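Enoyl-CoA hydratase/isomerase family protein (Bacillus anthracis, PDB 3KQF) probably catalyses the reversible addition of water across the double bond of 2-enoyl-CoA thioesters, as enoyl-CoA hydratases of the crotonase superfamily do. Local coordinates at residues V19-L33 with I58-D72. Numbering follows the deposited sequence. Where two conformers were deposited one is given.
Sequences VVKISLNRERQANSL and ILTGAGEKAFCAGAD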
loop_
_atom_site.group_PDB
_atom_site.type_symbol
_atom_site.label_atom_id
_atom_site.label_comp_id
_atom_site.label_asym_id
_atom_site.label_seq_id
_atom_site.Cartn_x
_atom_site.Cartn_y
_atom_site.Cartn_z
ATOM N N VAL A 19 -30.632 -1.124 3.489
ATOM C CA VAL A 19 -29.696 -0.072 3.048
ATOM C C VAL A 19 -30.223 1.317 3.370
ATOM O O VAL A 19 -31.387 1.618 3.091
ATOM C CB VAL A 19 -29.447 -0.155 1.523
ATOM C CG1 VAL A 19 -28.500 0.959 1.050
ATOM C CG2 VAL A 19 -28.878 -1.530 1.165
ATOM N N VAL A 20 -29.369 2.154 3.973
ATOM C CA VAL A 20 -29.721 3.532 4.283
ATOM C C VAL A 20 -28.800 4.438 3.476
ATOM O O VAL A 20 -27.602 4.165 3.384
ATOM C CB VAL A 20 -29.618 3.861 5.807
ATOM C CG1 VAL A 20 -28.233 3.683 6.315
ATOM C CG2 VAL A 20 -30.144 5.290 6.084
ATOM N N LYS A 21 -29.360 5.478 2.872
ATOM C CA LYS A 21 -28.590 6.436 2.061
ATOM C C LYS A 21 -28.685 7.783 2.729
ATOM O O LYS A 21 -29.792 8.315 2.904
ATOM C CB LYS A 21 -29.147 6.525 0.628
ATOM C CG LYS A 21 -28.381 7.483 -0.273
ATOM C CD LYS A 21 -28.969 7.624 -1.673
ATOM C CE LYS A 21 -30.290 8.363 -1.664
ATOM N NZ LYS A 21 -30.706 8.758 -3.027
ATOM N N ILE A 22 -27.539 8.311 3.145
ATOM C CA ILE A 22 -27.458 9.609 3.781
ATOM C C ILE A 22 -26.936 10.601 2.741
ATOM O O ILE A 22 -25.899 10.356 2.136
ATOM C CB ILE A 22 -26.476 9.596 4.962
ATOM C CG1 ILE A 22 -26.863 8.511 5.976
ATOM C CG2 ILE A 22 -26.445 10.964 5.617
ATOM C CD1 ILE A 22 -25.876 8.348 7.110
ATOM N N SER A 23 -27.664 11.689 2.511
ATOM C CA SER A 23 -27.252 12.681 1.523
ATOM C C SER A 23 -26.989 14.049 2.154
ATOM O O SER A 23 -27.888 14.622 2.797
ATOM C CB SER A 23 -28.333 12.847 0.451
ATOM O OG SER A 23 -28.686 11.630 -0.165
ATOM N N LEU A 24 -25.777 14.581 1.991
ATOM C CA LEU A 24 -25.505 15.942 2.463
ATOM C C LEU A 24 -26.458 16.811 1.639
ATOM O O LEU A 24 -26.533 16.659 0.421
ATOM C CB LEU A 24 -24.047 16.351 2.264
ATOM C CG LEU A 24 -22.983 15.458 2.899
ATOM C CD1 LEU A 24 -21.600 16.035 2.666
ATOM C CD2 LEU A 24 -23.215 15.254 4.397
ATOM N N ASN A 25 -27.184 17.710 2.301
ATOM C CA ASN A 25 -28.219 18.504 1.642
ATOM C C ASN A 25 -28.100 20.020 1.821
ATOM O O ASN A 25 -28.978 20.665 2.404
ATOM C CB ASN A 25 -29.595 18.035 2.137
ATOM C CG ASN A 25 -30.739 18.572 1.295
ATOM O OD1 ASN A 25 -30.589 18.806 0.091
ATOM N ND2 ASN A 25 -31.907 18.746 1.921
ATOM N N ARG A 26 -27.014 20.571 1.293
ATOM C CA ARG A 26 -26.759 21.990 1.301
ATOM C C ARG A 26 -26.233 22.351 -0.086
ATOM O O ARG A 26 -25.135 22.877 -0.213
ATOM C CB ARG A 26 -25.725 22.354 2.363
ATOM C CG ARG A 26 -26.086 22.001 3.787
ATOM C CD ARG A 26 -25.049 22.652 4.709
ATOM N NE ARG A 26 -25.216 24.102 4.739
ATOM C CZ ARG A 26 -24.246 24.989 4.942
ATOM N NH1 ARG A 26 -22.973 24.601 5.067
ATOM N NH2 ARG A 26 -24.543 26.287 4.957
ATOM N N GLU A 27 -27.020 22.061 -1.125
ATOM C CA GLU A 27 -26.592 22.315 -2.517
ATOM C C GLU A 27 -26.078 23.727 -2.790
ATOM O O GLU A 27 -25.051 23.885 -3.460
ATOM C CB GLU A 27 -27.697 21.994 -3.535
ATOM C CG GLU A 27 -28.084 20.550 -3.631
ATOM C CD GLU A 27 -29.128 20.299 -4.726
ATOM O OE1 GLU A 27 -29.056 20.933 -5.807
ATOM O OE2 GLU A 27 -30.010 19.450 -4.500
ATOM N N ARG A 28 -26.796 24.746 -2.301
ATOM C CA ARG A 28 -26.391 26.153 -2.498
ATOM C C ARG A 28 -25.002 26.432 -1.953
ATOM O O ARG A 28 -24.309 27.338 -2.428
ATOM C CB ARG A 28 -27.338 27.139 -1.791
ATOM C CG ARG A 28 -28.740 27.235 -2.325
ATOM C CD ARG A 28 -29.523 28.321 -1.564
ATOM N NE ARG A 28 -29.045 29.684 -1.840
ATOM C CZ ARG A 28 -29.553 30.792 -1.290
ATOM N NH1 ARG A 28 -30.545 30.716 -0.408
ATOM N NH2 ARG A 28 -29.062 31.986 -1.612
ATOM N N GLN A 29 -24.621 25.684 -0.923
ATOM C CA GLN A 29 -23.326 25.857 -0.277
ATOM C C GLN A 29 -22.311 24.760 -0.677
ATOM O O GLN A 29 -21.325 24.543 0.018
ATOM C CB GLN A 29 -23.515 25.901 1.248
ATOM C CG GLN A 29 -24.418 27.063 1.787
ATOM C CD GLN A 29 -25.935 26.788 1.790
ATOM O OE1 GLN A 29 -26.402 25.690 1.464
ATOM N NE2 GLN A 29 -26.709 27.802 2.185
ATOM N N ALA A 30 -22.554 24.077 -1.800
ATOM C CA ALA A 30 -21.656 23.000 -2.275
ATOM C C ALA A 30 -21.496 21.886 -1.225
ATOM O O ALA A 30 -20.455 21.224 -1.134
ATOM C CB ALA A 30 -20.294 23.575 -2.692
ATOM N N ASN A 31 -22.540 21.689 -0.426
ATOM C CA ASN A 31 -22.541 20.654 0.588
ATOM C C ASN A 31 -21.383 20.738 1.571
ATOM O O ASN A 31 -20.874 19.710 2.036
ATOM C CB ASN A 31 -22.591 19.297 -0.106
ATOM C CG ASN A 31 -23.915 19.071 -0.779
ATOM O OD1 ASN A 31 -24.943 19.523 -0.269
ATOM N ND2 ASN A 31 -23.915 18.370 -1.906
ATOM N N SER A 32 -20.982 21.969 1.894
ATOM C CA SER A 32 -19.910 22.190 2.847
ATOM C C SER A 32 -20.351 21.801 4.249
ATOM O O SER A 32 -21.543 21.851 4.599
ATOM C CB SER A 32 -19.402 23.632 2.812
ATOM O OG SER A 32 -20.378 24.561 3.260
ATOM N N LEU A 33 -19.376 21.446 5.069
ATOM C CA LEU A 33 -19.642 20.966 6.422
ATOM C C LEU A 33 -19.745 22.061 7.473
ATOM O O LEU A 33 -18.737 22.483 8.044
ATOM C CB LEU A 33 -18.530 19.980 6.810
ATOM C CG LEU A 33 -18.310 18.803 5.848
ATOM C CD1 LEU A 33 -16.973 18.113 6.158
ATOM C CD2 LEU A 33 -19.464 17.805 5.863
ATOM N N ILE A 58 -24.951 4.145 2.517
ATOM C CA ILE A 58 -24.410 4.902 1.377
ATOM C C ILE A 58 -24.352 6.381 1.787
ATOM O O ILE A 58 -25.325 6.915 2.324
ATOM C CB ILE A 58 -25.284 4.747 0.113
ATOM C CG1 ILE A 58 -25.293 3.302 -0.347
ATOM C CG2 ILE A 58 -24.743 5.653 -1.017
ATOM C CD1 ILE A 58 -26.398 2.980 -1.387
ATOM N N LEU A 59 -23.215 7.024 1.542
ATOM C CA LEU A 59 -23.034 8.428 1.871
ATOM C C LEU A 59 -22.817 9.178 0.562
ATOM O O LEU A 59 -21.929 8.828 -0.214
ATOM C CB LEU A 59 -21.840 8.597 2.817
ATOM C CG LEU A 59 -21.582 9.989 3.394
ATOM C CD1 LEU A 59 -22.827 10.531 4.094
ATOM C CD2 LEU A 59 -20.375 9.955 4.359
ATOM N N THR A 60 -23.620 10.209 0.320
ATOM C CA THR A 60 -23.528 10.980 -0.927
ATOM C C THR A 60 -23.919 12.443 -0.708
ATOM O O THR A 60 -24.244 12.848 0.412
ATOM C CB THR A 60 -24.419 10.318 -2.027
ATOM O OG1 THR A 60 -24.060 10.797 -3.328
ATOM C CG2 THR A 60 -25.925 10.564 -1.772
ATOM N N GLY A 61 -23.806 13.240 -1.769
ATOM C CA GLY A 61 -24.206 14.633 -1.752
ATOM C C GLY A 61 -25.401 14.890 -2.660
ATOM O O GLY A 61 -25.647 14.155 -3.636
ATOM N N ALA A 62 -26.171 15.925 -2.333
ATOM C CA ALA A 62 -27.313 16.307 -3.148
ATOM C C ALA A 62 -26.809 17.048 -4.374
ATOM O O ALA A 62 -25.784 17.718 -4.312
ATOM C CB ALA A 62 -28.263 17.202 -2.354
ATOM N N GLY A 63 -27.524 16.911 -5.484
ATOM C CA GLY A 63 -27.183 17.613 -6.716
ATOM C C GLY A 63 -26.174 16.892 -7.579
ATOM O O GLY A 63 -25.833 15.735 -7.321
ATOM N N GLU A 64 -25.690 17.586 -8.608
ATOM C CA GLU A 64 -24.747 16.995 -9.541
ATOM C C GLU A 64 -23.435 17.778 -9.628
ATOM O O GLU A 64 -22.629 17.527 -10.525
ATOM C CB GLU A 64 -25.387 16.898 -10.932
ATOM C CG GLU A 64 -26.891 16.541 -10.904
ATOM C CD GLU A 64 -27.198 15.299 -10.080
ATOM O OE1 GLU A 64 -26.353 14.377 -10.051
ATOM O OE2 GLU A 64 -28.285 15.241 -9.459
ATOM N N LYS A 65 -23.202 18.708 -8.704
ATOM C CA LYS A 65 -21.961 19.486 -8.724
ATOM C C LYS A 65 -21.006 19.197 -7.569
ATOM O O LYS A 65 -19.791 19.264 -7.745
ATOM C CB LYS A 65 -22.244 21.000 -8.785
ATOM C CG LYS A 65 -22.838 21.455 -10.137
ATOM C CD LYS A 65 -22.847 22.979 -10.295
ATOM C CE LYS A 65 -23.268 23.380 -11.713
ATOM N NZ LYS A 65 -23.333 24.859 -11.931
ATOM N N ALA A 66 -21.536 18.864 -6.399
ATOM C CA ALA A 66 -20.671 18.651 -5.257
ATOM C C ALA A 66 -21.076 17.516 -4.333
ATOM O O ALA A 66 -22.242 17.370 -3.965
ATOM C CB ALA A 66 -20.561 19.960 -4.447
ATOM N N PHE A 67 -20.093 16.680 -4.003
ATOM C CA PHE A 67 -20.258 15.655 -2.979
ATOM C C PHE A 67 -20.125 16.409 -1.651
ATOM O O PHE A 67 -21.001 16.359 -0.780
ATOM C CB PHE A 67 -19.157 14.586 -3.125
ATOM C CG PHE A 67 -19.037 13.640 -1.967
ATOM C CD1 PHE A 67 -19.941 12.601 -1.790
ATOM C CD2 PHE A 67 -17.976 13.751 -1.072
ATOM C CE1 PHE A 67 -19.811 11.711 -0.735
ATOM C CE2 PHE A 67 -17.842 12.838 -0.012
ATOM C CZ PHE A 67 -18.760 11.832 0.148
ATOM N N CYS A 68 -19.014 17.116 -1.511
ATOM C CA CYS A 68 -18.717 17.883 -0.298
ATOM C C CYS A 68 -17.505 18.787 -0.536
ATOM O O CYS A 68 -16.388 18.311 -0.759
ATOM C CB CYS A 68 -18.472 16.945 0.879
ATOM S SG CYS A 68 -17.997 17.870 2.385
ATOM N N ALA A 69 -17.724 20.100 -0.480
ATOM C CA ALA A 69 -16.660 21.072 -0.729
ATOM C C ALA A 69 -15.719 21.226 0.452
ATOM O O ALA A 69 -14.780 22.015 0.385
ATOM C CB ALA A 69 -17.254 22.431 -1.095
ATOM N N GLY A 70 -15.961 20.468 1.523
ATOM C CA GLY A 70 -15.115 20.517 2.728
ATOM C C GLY A 70 -15.700 21.375 3.830
ATOM O O GLY A 70 -16.908 21.580 3.890
ATOM N N ALA A 71 -14.835 21.864 4.710
ATOM C CA ALA A 71 -15.262 22.723 5.803
ATOM C C ALA A 71 -15.915 23.981 5.245
ATOM O O ALA A 71 -15.517 24.495 4.205
ATOM C CB ALA A 71 -14.076 23.088 6.697
ATOM N N ASP A 72 -16.957 24.447 5.926
ATOM C CA ASP A 72 -17.658 25.665 5.530
ATOM C C ASP A 72 -16.739 26.829 5.875
ATOM O O ASP A 72 -16.595 27.186 7.048
ATOM C CB ASP A 72 -19.000 25.750 6.276
ATOM C CG ASP A 72 -19.821 26.957 5.884
ATOM O OD1 ASP A 72 -21.063 26.877 6.002
ATOM O OD2 ASP A 72 -19.241 27.978 5.458
HETATM O O HOH W 1 -23.112 28.052 7.327
HETATM O O HOH W 2 -22.366 28.675 4.195
#
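Val20 O receives the N-H of Ile58 at 2.8 Å, and from there the parallel strands 19-24 and 56-61 exchange bonds in strict alternation: Ile22 N gives to Ile58 O, Ile22 O takes Thr60 N, and Leu24 N gives to Thr60 O. Leu24 O carries the ladder one step past the strand to Ala62 N. Val20 also bonds by backbone to Val56 of strand 56-61, while Lys21 and Ser23 turn their backbone groups to the other side, to Asp13 and Ser11 of the antiparallel strand 10-13. Ile22 and Leu59 lie on one face, CB against CD1, with helix 35-49 packed over Ile22; Ile58 lies on the other, under helix 193-206. Together, strand 19-24, helix 35-49 and strand 56-61 form a beta-alpha-beta unit of the crotonase fold.

Beyond the strands, Asn31 ties the two loops together with one flat amide. Its ND2 uses both hydrogens, meeting Ala62 O in the carbonyl plane on a lone pair at 3.1 Å and Ala66 O from above that carbonyl's plane at 2.8 Å, while its OD1 accepts Arg26 N almost head-on. An amide suits this place because it donates and accepts at once without charge. Gly61 leaves room for it, since a CB there would run into ND2. Farther on, Ala30 O takes Ala69 N at 3.0 Å, and Leu33 N reaches Gly70 O at 2.7 Å.

The bend of Arg26 at chi3 (71°) helps bring NH1 to Asp72 OD1 (3.1 Å, 164°) in a salt bridge. The guanidinium meets it edge-on, though from above the carboxylate plane; NH1 also donates to Ser32 O, and Gln29 CB covers one guanidinium face. Two waters donate to OD1, leaving OD2 to cap Glu75 N at the start of helix 73-76.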